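PDB 2W7Y: probable sugar ABC transporter, sugar-binding protein from Streptococcus pneumoniae, which binds blood-group A-trisaccharide and probably delivers such glycans to an ABC transporter for uptake into the cell. Local coordinates for residues L161-D166 against A173-Q178; V198-A203 against Q251-K256; M245-I250 against T405-E410; A264-F269 against A275-G280. All blocks are in the same frame, centred on the assembly; numbering follows the deposited sequence.

Contact 1. Residues L161-D166 against A173-Q178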
loop_
_atom_site.group_PDB
_atom_site.type_symbol
_atom_site.label_atom_id
_atom_site.label_comp_id
_atom_site.label_asym_id
_atom_site.label_seq_id
_atom_site.Cartn_x
_atom_site.Cartn_y
_atom_site.Cartn_z
ATOM N N LEU A 161 -10.449 3.871 -2.429
ATOM C CA LEU A 161 -10.664 3.103 -3.651
ATOM C C LEU A 161 -11.057 4.025 -4.813
ATOM O O LEU A 161 -11.199 5.240 -4.626
ATOM C CB LEU A 161 -11.661 1.944 -3.406
ATOM C CG LEU A 161 -13.203 1.953 -3.497
ATOM C CD1 LEU A 161 -13.795 1.010 -2.448
ATOM C CD2 LEU A 161 -13.849 3.308 -3.373
ATOM N N TRP A 162 -11.204 3.451 -6.006
ATOM C CA TRP A 162 -11.620 4.214 -7.181
ATOM C C TRP A 162 -12.828 3.568 -7.842
ATOM O O TRP A 162 -12.961 2.346 -7.839
ATOM C CB TRP A 162 -10.471 4.354 -8.181
ATOM C CG TRP A 162 -9.259 5.033 -7.602
ATOM C CD1 TRP A 162 -8.217 4.435 -6.949
ATOM C CD2 TRP A 162 -8.965 6.435 -7.626
ATOM N NE1 TRP A 162 -7.294 5.376 -6.568
ATOM C CE2 TRP A 162 -7.728 6.612 -6.965
ATOM C CE3 TRP A 162 -9.625 7.560 -8.145
ATOM C CZ2 TRP A 162 -7.136 7.873 -6.806
ATOM C CZ3 TRP A 162 -9.040 8.810 -7.983
ATOM C CH2 TRP A 162 -7.805 8.957 -7.322
ATOM N N TYR A 163 -13.710 4.391 -8.401
ATOM C CA TYR A 163 -14.907 3.882 -9.062
ATOM C C TYR A 163 -15.260 4.682 -10.313
ATOM O O TYR A 163 -14.935 5.871 -10.414
ATOM C CB TYR A 163 -16.090 3.828 -8.087
ATOM C CG TYR A 163 -16.787 5.151 -7.851
ATOM C CD1 TYR A 163 -16.232 6.113 -7.008
ATOM C CD2 TYR A 163 -18.014 5.432 -8.460
ATOM C CE1 TYR A 163 -16.872 7.327 -6.783
ATOM C CE2 TYR A 163 -18.663 6.643 -8.243
ATOM C CZ TYR A 163 -18.084 7.586 -7.406
ATOM O OH TYR A 163 -18.721 8.780 -7.186
ATOM N N ASN A 164 -15.909 4.012 -11.263
ATOM C CA ASN A 164 -16.384 4.649 -12.485
ATOM C C ASN A 164 -17.790 5.208 -12.283
ATOM O O ASN A 164 -18.755 4.449 -12.146
ATOM C CB ASN A 164 -16.351 3.659 -13.656
ATOM C CG ASN A 164 -16.568 4.328 -15.007
ATOM O OD1 ASN A 164 -17.508 5.099 -15.195
ATOM N ND2 ASN A 164 -15.698 4.023 -15.960
ATOM N N LYS A 165 -17.893 6.536 -12.273
ATOM C CA LYS A 165 -19.163 7.240 -12.052
ATOM C C LYS A 165 -20.229 6.911 -13.102
ATOM O O LYS A 165 -21.418 6.829 -12.778
ATOM C CB LYS A 165 -18.944 8.755 -11.989
ATOM C CG LYS A 165 -18.012 9.221 -10.870
ATOM C CD LYS A 165 -17.841 10.741 -10.871
ATOM C CE LYS A 165 -16.938 11.202 -12.008
ATOM N NZ LYS A 165 -16.924 12.682 -12.155
ATOM N N ASP A 166 -19.798 6.721 -14.348
ATOM C CA ASP A 166 -20.711 6.451 -15.466
ATOM C C ASP A 166 -21.324 5.054 -15.409
ATOM O O ASP A 166 -22.524 4.894 -15.629
ATOM C CB ASP A 166 -20.015 6.661 -16.817
ATOM C CG ASP A 166 -19.570 8.099 -17.034
ATOM O OD1 ASP A 166 -20.029 8.999 -16.298
ATOM O OD2 ASP A 166 -18.754 8.330 -17.956
ATOM N N ALA A 173 -26.591 1.979 -9.456
ATOM C CA ALA A 173 -25.915 1.447 -8.276
ATOM C C ALA A 173 -25.504 2.551 -7.302
ATOM O O ALA A 173 -25.066 3.630 -7.720
ATOM C CB ALA A 173 -24.706 0.611 -8.689
ATOM N N LYS A 174 -25.657 2.269 -6.007
ATOM C CA LYS A 174 -25.196 3.162 -4.944
ATOM C C LYS A 174 -23.699 3.413 -5.088
ATOM O O LYS A 174 -22.917 2.476 -5.242
ATOM C CB LYS A 174 -25.473 2.554 -3.564
ATOM C CG LYS A 174 -26.924 2.618 -3.090
ATOM C CD LYS A 174 -27.043 1.951 -1.721
ATOM C CE LYS A 174 -28.474 1.893 -1.222
ATOM N NZ LYS A 174 -28.869 3.166 -0.578
ATOM N N THR A 175 -23.309 4.682 -5.051
ATOM C CA THR A 175 -21.899 5.051 -5.137
ATOM C C THR A 175 -21.236 4.826 -3.768
ATOM O O THR A 175 -21.942 4.721 -2.763
ATOM C CB THR A 175 -21.725 6.502 -5.649
ATOM O OG1 THR A 175 -22.500 7.399 -4.846
ATOM C CG2 THR A 175 -22.187 6.611 -7.092
ATOM N N PRO A 176 -19.888 4.706 -3.724
ATOM C CA PRO A 176 -19.157 4.463 -2.474
ATOM C C PRO A 176 -19.561 5.309 -1.256
ATOM O O PRO A 176 -19.538 4.805 -0.132
ATOM C CB PRO A 176 -17.711 4.734 -2.874
ATOM C CG PRO A 176 -17.660 4.273 -4.276
ATOM C CD PRO A 176 -18.961 4.740 -4.873
ATOM N N ASP A 177 -19.939 6.565 -1.475
ATOM C CA ASP A 177 -20.393 7.442 -0.389
ATOM C C ASP A 177 -21.759 7.026 0.176
ATOM O O ASP A 177 -22.162 7.493 1.246
ATOM C CB ASP A 177 -20.422 8.905 -0.847
ATOM C CG ASP A 177 -21.335 9.124 -2.046
ATOM O OD1 ASP A 177 -22.269 9.951 -1.953
ATOM O OD2 ASP A 177 -21.124 8.459 -3.082
ATOM N N GLN A 178 -22.463 6.150 -0.543
ATOM C CA GLN A 178 -23.769 5.649 -0.103
ATOM C C GLN A 178 -23.673 4.266 0.544
ATOM O O GLN A 178 -24.674 3.738 1.029
ATOM C CB GLN A 178 -24.772 5.607 -1.271
ATOM C CG GLN A 178 -25.006 6.943 -1.980
ATOM C CD GLN A 178 -25.908 6.814 -3.199
ATOM O OE1 GLN A 178 -25.432 6.730 -4.337
ATOM N NE2 GLN A 178 -27.218 6.787 -2.965
#
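Tyr163 meets Pro176 because its first torsion puts CG between the backbone N and the carbonyl carbon (chi1 80°), so that the ring swings off strand 157-164 toward the loop that follows helix 165-171. One face of the phenol ring then receives the pyrrolidine. Pro176 CD stands 3.5 Å from the ring centroid of Tyr163 and only 5° off the ring normal, a CH-pi contact over the centre of the face. Next to it, Pro176 CG lies over the same face, toward the CD1 edge, 3.6 Å from Tyr163 CD1. Thr175 adds its methyl obliquely near the hydroxyl end, with CG2 3.7 Å from Tyr163 CE2. Two residues back along the strand, Leu161 CD2 reaches Pro176 CG at 4.0 Å, so the proline touches both side chains. The loop steadies itself: Thr175 N donates to Gln178 OE1 at 3.0 Å, from above the carbonyl plane. Phe168, from the intervening helix, packs edge-to-face with the tyrosine. Joining strand to returning loop is therefore left to dispersion and CH-pi attraction, with Thr175 N bonded inside the loop and its methyl against the ring.

Contact 2. Residues V198-A203 against Q251-K256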
loop_
_atom_site.group_PDB
_atom_site.type_symbol
_atom_site.label_atom_id
_atom_site.label_comp_id
_atom_site.label_asym_id
_atom_site.label_seq_id
_atom_site.Cartn_x
_atom_site.Cartn_y
_atom_site.Cartn_z
ATOM N N VAL A 198 -18.767 -5.165 -18.734
ATOM C CA VAL A 198 -17.989 -4.811 -17.547
ATOM C C VAL A 198 -18.045 -5.880 -16.454
ATOM O O VAL A 198 -19.072 -6.540 -16.261
ATOM C CB VAL A 198 -18.404 -3.427 -16.944
ATOM C CG1 VAL A 198 -18.296 -2.319 -17.988
ATOM C CG2 VAL A 198 -19.807 -3.471 -16.344
ATOM N N TYR A 199 -16.926 -6.054 -15.757
ATOM C CA TYR A 199 -16.910 -6.817 -14.517
ATOM C C TYR A 199 -16.838 -5.849 -13.339
ATOM O O TYR A 199 -16.482 -4.680 -13.509
ATOM C CB TYR A 199 -15.775 -7.853 -14.495
ATOM C CG TYR A 199 -14.363 -7.305 -14.580
ATOM C CD1 TYR A 199 -13.777 -7.007 -15.815
ATOM C CD2 TYR A 199 -13.599 -7.125 -13.428
ATOM C CE1 TYR A 199 -12.472 -6.518 -15.896
ATOM C CE2 TYR A 199 -12.291 -6.638 -13.497
ATOM C CZ TYR A 199 -11.737 -6.337 -14.733
ATOM O OH TYR A 199 -10.448 -5.854 -14.799
ATOM N N ALA A 200 -17.199 -6.330 -12.154
ATOM C CA ALA A 200 -17.319 -5.475 -10.977
ATOM C C ALA A 200 -15.966 -4.899 -10.538
ATOM O O ALA A 200 -15.747 -3.684 -10.604
ATOM C CB ALA A 200 -17.989 -6.232 -9.846
ATOM N N PHE A 201 -15.063 -5.778 -10.112
ATOM C CA PHE A 201 -13.723 -5.385 -9.682
ATOM C C PHE A 201 -12.697 -6.479 -9.961
ATOM O O PHE A 201 -13.051 -7.649 -10.149
ATOM C CB PHE A 201 -13.711 -5.006 -8.189
ATOM C CG PHE A 201 -14.273 -6.069 -7.273
ATOM C CD1 PHE A 201 -15.618 -6.050 -6.902
ATOM C CD2 PHE A 201 -13.452 -7.077 -6.763
ATOM C CE1 PHE A 201 -16.145 -7.028 -6.053
ATOM C CE2 PHE A 201 -13.967 -8.060 -5.914
ATOM C CZ PHE A 201 -15.319 -8.036 -5.557
ATOM N N GLY A 202 -11.426 -6.092 -9.997
ATOM C CA GLY A 202 -10.334 -7.058 -10.037
ATOM C C GLY A 202 -10.087 -7.659 -8.665
ATOM O O GLY A 202 -10.058 -6.943 -7.663
ATOM N N ALA A 203 -9.919 -8.977 -8.620
ATOM C CA ALA A 203 -9.614 -9.686 -7.378
ATOM C C ALA A 203 -8.210 -10.287 -7.421
ATOM O O ALA A 203 -7.625 -10.444 -8.489
ATOM C CB ALA A 203 -10.658 -10.759 -7.103
ATOM N N GLN A 251 -16.181 -14.796 -5.003
ATOM C CA GLN A 251 -16.734 -15.912 -5.769
ATOM C C GLN A 251 -17.845 -15.430 -6.708
ATOM O O GLN A 251 -17.919 -15.854 -7.862
ATOM C CB GLN A 251 -17.245 -17.008 -4.831
ATOM C CG GLN A 251 -17.343 -18.386 -5.475
ATOM C CD GLN A 251 -17.648 -19.476 -4.470
ATOM O OE1 GLN A 251 -18.695 -19.465 -3.827
ATOM N NE2 GLN A 251 -16.734 -20.427 -4.331
ATOM N N ALA A 252 -18.686 -14.529 -6.204
ATOM C CA ALA A 252 -19.734 -13.885 -6.995
ATOM C C ALA A 252 -19.146 -12.989 -8.085
ATOM O O ALA A 252 -19.761 -12.792 -9.135
ATOM C CB ALA A 252 -20.659 -13.078 -6.089
ATOM N N ASN A 253 -17.953 -12.457 -7.824
ATOM C CA ASN A 253 -17.233 -11.606 -8.769
ATOM C C ASN A 253 -16.740 -12.365 -10.008
ATOM O O ASN A 253 -16.476 -11.760 -11.049
ATOM C CB ASN A 253 -16.063 -10.910 -8.059
ATOM C CG ASN A 253 -15.446 -9.795 -8.884
ATOM O OD1 ASN A 253 -16.118 -8.834 -9.259
ATOM N ND2 ASN A 253 -14.154 -9.915 -9.164
ATOM N N GLY A 254 -16.626 -13.688 -9.888
ATOM C CA GLY A 254 -16.212 -14.545 -10.993
ATOM C C GLY A 254 -14.762 -14.980 -10.906
ATOM O O GLY A 254 -13.874 -14.164 -10.635
ATOM N N SER A 255 -14.529 -16.272 -11.152
ATOM C CA SER A 255 -13.185 -16.864 -11.157
ATOM C C SER A 255 -12.295 -16.280 -12.254
ATOM O O SER A 255 -11.067 -16.263 -12.135
ATOM C CB SER A 255 -13.275 -18.385 -11.312
ATOM O OG SER A 255 -13.987 -18.744 -12.486
ATOM N N LYS A 256 -12.936 -15.801 -13.318
ATOM C CA LYS A 256 -12.274 -15.163 -14.451
ATOM C C LYS A 256 -11.589 -13.855 -14.045
ATOM O O LYS A 256 -10.635 -13.422 -14.689
ATOM C CB LYS A 256 -13.320 -14.882 -15.533
ATOM C CG LYS A 256 -12.781 -14.630 -16.936
ATOM C CD LYS A 256 -13.806 -13.873 -17.780
ATOM C CE LYS A 256 -15.070 -14.694 -18.009
ATOM N NZ LYS A 256 -16.285 -13.832 -18.086
HETATM O O HOH W 1 -17.637 -9.115 -11.820
#
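Asn253 meets Phe201 through both ends of its carboxamide. The hydrogen bonds come first. Asn253 ND2 donates to Phe201 O at 2.7 Å with an N-H...O angle of 160°; the acceptor lies close to the amide plane, while the donor is tilted from the plane of the Phe201 carbonyl. In return Phe201 N gives a weak bond to Asn253 OD1, 3.3 Å long. One side chain thus reads both the N-H and the C=O of a single residue. OD1 also accepts from Arg193 NH2 of helix 182-193.

The second kind of contact is stacking. The amide lies flat against the Phe201 ring, their planes 5° apart, and OD1 sits 3.6 Å above the plane over the ring centre. Asn253 CG is anti to its own backbone N (chi1 -168°), which carries the amide toward the 198-203 backbone.

Two methyl groups flank the amide: Ala200 CB is 3.3 Å from Asn253 OD1, and Ala203 CB lies beside ND2. A water forms the last link, accepting from Ala200 N at 2.8 Å and donating to Asn253 O.

One good and one weak backbone bond, with the stacked ring, should fix the rotation of the amide, and the buried Asn253 serves the peptide groups of Phe201 much as a neighbouring strand would, with Arg193 probably polarising its oxygen.

Contact 3. Residues M245-I250 against T405-E410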
loop_
_atom_site.group_PDB
_atom_site.type_symbol
_atom_site.label_atom_id
_atom_site.label_comp_id
_atom_site.label_asym_id
_atom_site.label_seq_id
_atom_site.Cartn_x
_atom_site.Cartn_y
_atom_site.Cartn_z
HETATM N N MSE A 245 -17.394 -13.115 4.292
HETATM C CA MSE A 245 -18.032 -12.031 3.539
HETATM C C MSE A 245 -17.310 -11.722 2.230
HETATM O O MSE A 245 -17.944 -11.579 1.185
HETATM C CB MSE A 245 -18.069 -10.757 4.384
HETATM C CG MSE A 245 -19.240 -10.641 5.333
HETATM SE SE MSE A 245 -18.754 -9.489 6.829
HETATM C CE MSE A 245 -20.453 -8.567 7.123
ATOM N N VAL A 246 -15.983 -11.618 2.310
ATOM C CA VAL A 246 -15.138 -11.229 1.176
ATOM C C VAL A 246 -15.018 -12.363 0.149
ATOM O O VAL A 246 -15.132 -12.122 -1.053
ATOM C CB VAL A 246 -13.738 -10.735 1.654
ATOM C CG1 VAL A 246 -12.838 -10.380 0.481
ATOM C CG2 VAL A 246 -13.890 -9.532 2.572
HETATM N N MSE A 247 -14.811 -13.588 0.635
HETATM C CA MSE A 247 -14.754 -14.785 -0.207
HETATM C C MSE A 247 -16.038 -15.043 -0.995
HETATM O O MSE A 247 -15.982 -15.478 -2.140
HETATM C CB MSE A 247 -14.412 -16.018 0.631
HETATM C CG MSE A 247 -12.961 -16.091 1.054
HETATM SE SE MSE A 247 -12.608 -17.637 2.177
HETATM C CE MSE A 247 -10.664 -17.563 2.169
ATOM N N LYS A 248 -17.186 -14.787 -0.370
ATOM C CA LYS A 248 -18.487 -14.892 -1.034
ATOM C C LYS A 248 -18.614 -13.871 -2.160
ATOM O O LYS A 248 -19.152 -14.177 -3.231
ATOM C CB LYS A 248 -19.623 -14.691 -0.026
ATOM C CG LYS A 248 -19.961 -15.919 0.804
ATOM C CD LYS A 248 -20.881 -15.566 1.964
ATOM C CE LYS A 248 -22.256 -15.103 1.490
ATOM N NZ LYS A 248 -23.084 -14.567 2.612
ATOM N N GLU A 249 -18.119 -12.660 -1.906
ATOM C CA GLU A 249 -18.144 -11.582 -2.891
ATOM C C GLU A 249 -17.142 -11.814 -4.023
ATOM O O GLU A 249 -17.431 -11.523 -5.184
ATOM C CB GLU A 249 -17.911 -10.226 -2.213
ATOM C CG GLU A 249 -18.103 -9.009 -3.119
ATOM C CD GLU A 249 -19.423 -9.007 -3.883
ATOM O OE1 GLU A 249 -19.458 -8.410 -4.975
ATOM O OE2 GLU A 249 -20.421 -9.592 -3.409
ATOM N N ILE A 250 -15.977 -12.351 -3.676
ATOM C CA ILE A 250 -14.948 -12.713 -4.653
ATOM C C ILE A 250 -15.416 -13.861 -5.567
ATOM O O ILE A 250 -15.095 -13.884 -6.763
ATOM C CB ILE A 250 -13.608 -13.058 -3.939
ATOM C CG1 ILE A 250 -12.704 -11.823 -3.798
ATOM C CG2 ILE A 250 -12.827 -14.109 -4.703
ATOM C CD1 ILE A 250 -13.344 -10.573 -3.197
ATOM N N THR A 405 -7.762 -15.398 -3.356
ATOM C CA THR A 405 -7.656 -15.690 -4.789
ATOM C C THR A 405 -8.211 -17.080 -5.122
ATOM O O THR A 405 -9.000 -17.237 -6.058
ATOM C CB THR A 405 -6.184 -15.562 -5.282
ATOM O OG1 THR A 405 -5.663 -14.285 -4.902
ATOM C CG2 THR A 405 -6.087 -15.708 -6.796
ATOM N N GLU A 406 -7.803 -18.076 -4.338
ATOM C CA GLU A 406 -8.278 -19.450 -4.480
ATOM C C GLU A 406 -9.794 -19.593 -4.316
ATOM O O GLU A 406 -10.407 -20.473 -4.929
ATOM C CB GLU A 406 -7.559 -20.359 -3.480
ATOM C CG GLU A 406 -6.100 -20.647 -3.831
ATOM C CD GLU A 406 -5.248 -21.031 -2.621
ATOM O OE1 GLU A 406 -5.806 -21.309 -1.537
ATOM O OE2 GLU A 406 -4.007 -21.054 -2.760
ATOM N N SER A 407 -10.388 -18.731 -3.494
ATOM C CA SER A 407 -11.825 -18.787 -3.193
ATOM C C SER A 407 -12.726 -18.336 -4.352
ATOM O O SER A 407 -13.938 -18.555 -4.320
ATOM C CB SER A 407 -12.142 -17.991 -1.919
ATOM O OG SER A 407 -12.075 -16.593 -2.136
ATOM N N ALA A 408 -12.128 -17.713 -5.368
ATOM C CA ALA A 408 -12.849 -17.274 -6.562
ATOM C C ALA A 408 -13.309 -18.444 -7.416
ATOM O O ALA A 408 -14.277 -18.316 -8.172
ATOM C CB ALA A 408 -11.992 -16.337 -7.385
ATOM N N ALA A 409 -12.604 -19.572 -7.303
ATOM C CA ALA A 409 -12.973 -20.803 -8.007
ATOM C C ALA A 409 -14.412 -21.199 -7.680
ATOM O O ALA A 409 -14.823 -21.188 -6.514
ATOM C CB ALA A 409 -12.005 -21.930 -7.673
ATOM N N GLU A 410 -15.164 -21.531 -8.726
ATOM C CA GLU A 410 -16.611 -21.741 -8.639
ATOM C C GLU A 410 -16.997 -22.998 -7.842
ATOM O O GLU A 410 -18.139 -23.133 -7.404
ATOM C CB GLU A 410 -17.200 -21.797 -10.056
ATOM C CG GLU A 410 -18.564 -21.132 -10.221
ATOM C CD GLU A 410 -19.045 -21.115 -11.676
ATOM O OE1 GLU A 410 -18.367 -21.709 -12.549
ATOM O OE2 GLU A 410 -20.107 -20.507 -11.951
#
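Met247, a selenomethionine, lies against Ser407 from the start of its side chain. CB is 3.7 Å from Ser407 OG and also faces Ser407 CB. CG makes the closest approach, 3.3 Å from Ser407 OG and 3.6 Å from Ser407 CB. With CG anti to the carbonyl carbon (chi1 -75°) and the chain extended beyond it, the selenium runs on past the serine, SE passing 4.1 Å from Ser407 CB. Around this side chain, helix 414-427 contributes Val414, Lys417, Val418 and Thr421.

One turn along helix 237-252, Ile250 offers its CG2 branch to both partners. That methyl sits 3.6 Å from Ala408 CB and 3.7 Å from Ser407 OG, filling the angle between the two residues. The serine hydroxyl, though wedged among carbons, is satisfied by Leu404 O, three residues earlier in the chain.

Small residues let the backbones come close, Ile250 and Ala408 CA atoms being 5.4 Å apart. The arrangement is side-chain packing of a turn against a helix, mostly carbon to carbon with the serine hydroxyl set among carbons: the type I beta turn from Glu406 to Ala409 rests on the side of helix 237-252 in this alpha/beta solute-binding protein.

Contact 4. Residues A264-F269 against A275-G280. With A2G (2-acetamido-2-deoxy-alpha-D-galactopyranose), chain C.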
loop_
_atom_site.group_PDB
_atom_site.type_symbol
_atom_site.label_atom_id
_atom_site.label_comp_id
_atom_site.label_asym_id
_atom_site.label_seq_id
_atom_site.Cartn_x
_atom_site.Cartn_y
_atom_site.Cartn_z
ATOM N N ALA A 264 -2.177 -4.944 -12.972
ATOM C CA ALA A 264 -2.766 -5.492 -14.195
ATOM C C ALA A 264 -4.270 -5.219 -14.312
ATOM O O ALA A 264 -4.878 -5.517 -15.343
ATOM C CB ALA A 264 -2.467 -6.977 -14.309
ATOM N N TYR A 265 -4.856 -4.657 -13.255
ATOM C CA TYR A 265 -6.262 -4.250 -13.254
ATOM C C TYR A 265 -6.448 -2.756 -13.528
ATOM O O TYR A 265 -7.565 -2.304 -13.796
ATOM C CB TYR A 265 -6.937 -4.625 -11.929
ATOM C CG TYR A 265 -7.114 -6.114 -11.737
ATOM C CD1 TYR A 265 -7.807 -6.884 -12.674
ATOM C CD2 TYR A 265 -6.596 -6.752 -10.616
ATOM C CE1 TYR A 265 -7.968 -8.250 -12.501
ATOM C CE2 TYR A 265 -6.750 -8.116 -10.435
ATOM C CZ TYR A 265 -7.439 -8.857 -11.377
ATOM O OH TYR A 265 -7.593 -10.207 -11.192
ATOM N N SER A 266 -5.351 -2.004 -13.452
ATOM C CA SER A 266 -5.365 -0.559 -13.658
ATOM C C SER A 266 -5.790 -0.182 -15.075
ATOM O O SER A 266 -6.622 0.706 -15.259
ATOM C CB SER A 266 -3.991 0.038 -13.348
ATOM O OG SER A 266 -4.006 1.449 -13.484
ATOM N N LYS A 267 -5.215 -0.871 -16.060
ATOM C CA LYS A 267 -5.492 -0.631 -17.475
ATOM C C LYS A 267 -6.981 -0.797 -17.791
ATOM O O LYS A 267 -7.588 0.093 -18.388
ATOM C CB LYS A 267 -4.643 -1.568 -18.338
ATOM C CG LYS A 267 -4.495 -1.149 -19.788
ATOM C CD LYS A 267 -3.307 -1.866 -20.434
ATOM C CE LYS A 267 -3.312 -1.735 -21.946
ATOM N NZ LYS A 267 -4.292 -2.663 -22.587
ATOM N N ASP A 268 -7.556 -1.925 -17.361
ATOM C CA ASP A 268 -8.977 -2.234 -17.564
ATOM C C ASP A 268 -9.872 -1.136 -17.024
ATOM O O ASP A 268 -10.840 -0.742 -17.675
ATOM C CB ASP A 268 -9.347 -3.554 -16.880
ATOM C CG ASP A 268 -9.035 -4.770 -17.731
ATOM O OD1 ASP A 268 -8.613 -4.612 -18.899
ATOM O OD2 ASP A 268 -9.225 -5.894 -17.222
ATOM N N PHE A 269 -9.530 -0.648 -15.833
ATOM C CA PHE A 269 -10.290 0.389 -15.153
ATOM C C PHE A 269 -10.216 1.727 -15.888
ATOM O O PHE A 269 -11.232 2.406 -16.039
ATOM C CB PHE A 269 -9.814 0.531 -13.704
ATOM C CG PHE A 269 -10.656 1.457 -12.881
ATOM C CD1 PHE A 269 -11.979 1.138 -12.579
ATOM C CD2 PHE A 269 -10.129 2.644 -12.400
ATOM C CE1 PHE A 269 -12.759 1.997 -11.818
ATOM C CE2 PHE A 269 -10.903 3.504 -11.637
ATOM C CZ PHE A 269 -12.220 3.181 -11.350
ATOM N N ALA A 275 -15.768 -1.563 -12.829
ATOM C CA ALA A 275 -16.527 -0.531 -12.118
ATOM C C ALA A 275 -15.765 0.062 -10.938
ATOM O O ALA A 275 -15.843 1.261 -10.689
ATOM C CB ALA A 275 -17.872 -1.079 -11.657
ATOM N N VAL A 276 -15.037 -0.785 -10.219
ATOM C CA VAL A 276 -14.268 -0.350 -9.057
ATOM C C VAL A 276 -12.828 -0.888 -9.075
ATOM O O VAL A 276 -12.551 -1.956 -9.624
ATOM C CB VAL A 276 -15.025 -0.642 -7.713
ATOM C CG1 VAL A 276 -15.615 -2.016 -7.718
ATOM C CG2 VAL A 276 -14.122 -0.436 -6.490
ATOM N N PHE A 277 -11.922 -0.110 -8.487
ATOM C CA PHE A 277 -10.494 -0.399 -8.491
ATOM C C PHE A 277 -9.932 -0.115 -7.111
ATOM O O PHE A 277 -9.877 1.034 -6.681
ATOM C CB PHE A 277 -9.799 0.464 -9.554
ATOM C CG PHE A 277 -8.323 0.209 -9.703
ATOM C CD1 PHE A 277 -7.820 -1.087 -9.789
ATOM C CD2 PHE A 277 -7.438 1.275 -9.800
ATOM C CE1 PHE A 277 -6.456 -1.313 -9.943
ATOM C CE2 PHE A 277 -6.073 1.061 -9.957
ATOM C CZ PHE A 277 -5.579 -0.237 -10.027
ATOM N N PHE A 278 -9.531 -1.171 -6.413
ATOM C CA PHE A 278 -8.979 -1.035 -5.072
ATOM C C PHE A 278 -7.480 -0.734 -5.131
ATOM O O PHE A 278 -6.649 -1.646 -5.162
ATOM C CB PHE A 278 -9.264 -2.290 -4.226
ATOM C CG PHE A 278 -10.706 -2.732 -4.255
ATOM C CD1 PHE A 278 -11.696 -1.969 -3.644
ATOM C CD2 PHE A 278 -11.072 -3.910 -4.894
ATOM C CE1 PHE A 278 -13.032 -2.366 -3.673
ATOM C CE2 PHE A 278 -12.403 -4.319 -4.924
ATOM C CZ PHE A 278 -13.389 -3.543 -4.318
ATOM N N ASN A 279 -7.153 0.556 -5.177
ATOM C CA ASN A 279 -5.765 1.015 -5.133
ATOM C C ASN A 279 -5.655 2.350 -4.392
ATOM O O ASN A 279 -6.660 3.027 -4.175
ATOM C CB ASN A 279 -5.165 1.109 -6.540
ATOM C CG ASN A 279 -3.644 1.006 -6.540
ATOM O OD1 ASN A 279 -3.033 0.672 -5.522
ATOM N ND2 ASN A 279 -3.027 1.298 -7.683
ATOM N N GLY A 280 -4.433 2.709 -3.998
ATOM C CA GLY A 280 -4.194 3.901 -3.186
ATOM C C GLY A 280 -4.280 5.223 -3.922
ATOM O O GLY A 280 -4.548 5.260 -5.122
HETATM O O5 A2G C . 0.561 -0.362 -5.052
HETATM C C1 A2G C . 1.488 -0.634 -3.968
HETATM C C2 A2G C . 1.478 -2.133 -3.714
HETATM N N2 A2G C . 2.421 -2.499 -2.656
HETATM C C3 A2G C . 1.899 -2.873 -4.991
HETATM O O3 A2G C . 1.988 -4.277 -4.743
HETATM C C4 A2G C . 0.932 -2.561 -6.134
HETATM O O4 A2G C . -0.375 -3.066 -5.828
HETATM C C5 A2G C . 0.872 -1.040 -6.327
HETATM C C6 A2G C . -0.140 -0.641 -7.398
HETATM O O6 A2G C . -0.225 0.785 -7.431
HETATM C C7 A2G C . 2.051 -3.215 -1.600
HETATM O O7 A2G C . 0.905 -3.609 -1.387
HETATM C C8 A2G C . 3.183 -3.514 -0.622
#
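Phe269 and Phe277 form the tight part of this contact. Phe277 CB stands over the centre of the Phe269 ring, 3.6 Å from its centroid and 12° off the normal, a CH-pi contact made possible because Phe269 CG is anti to its backbone N (chi1 -173°) and points the ring at the strand. The two rings themselves are slid apart, centroids 5.5 Å from each other and planes at 30°, so they barely overlap. At the edge of the Phe269 ring, in its plane, comes Ala275 O, 3.4 Å from Phe269 CE1. The far end of the Phe277 ring meets the helix obliquely, with CZ 3.7 Å from Ser266 CB and CE1 3.9 Å from Tyr265 CB. Helix 262-270 is thereby packed onto strand 276-277 of the mixed sheet, beside strand 157-164, and from strand 276-277 the chain runs on to Asn279 in the glycan pocket. There the contact is looser. Asn279 does not touch the helix segment; its amide instead turns to the sugar, ND2 donating to O6 of the N-acetylgalactosamine (A2G) at 2.9 Å. A weak second bond runs from O6 to Asn279 OD1, which also takes a weak bond from Gly280 N. Glu205, Arg209 and Trp282 hold the same sugar.

Contacts 2, 3 and 4 are buried, whereas contact 1 is only partly so and has Thr175 and Tyr163 at its more exposed side. Contacts 1 and 4 share a sheet: Trp162 O and Asn164 N pair with the backbone of Phe277 and Ala275, joining strand 157-164 to strand 276-277. Contacts 2 and 3 both use helix 237-252 and are linked by Gln251 NE2 to Ala409 O. Tyr199 OH to Asp268 OD2 and Tyr265 OH to Ala203 O tie contact 2 to contact 4. Chemically, contacts 1 and 3 rest mainly on van der Waals packing, contact 3 round a serine hydroxyl, contact 2 on amide hydrogen bonds and an amide-ring stack, and contact 4 passes from aromatic packing to sugar recognition.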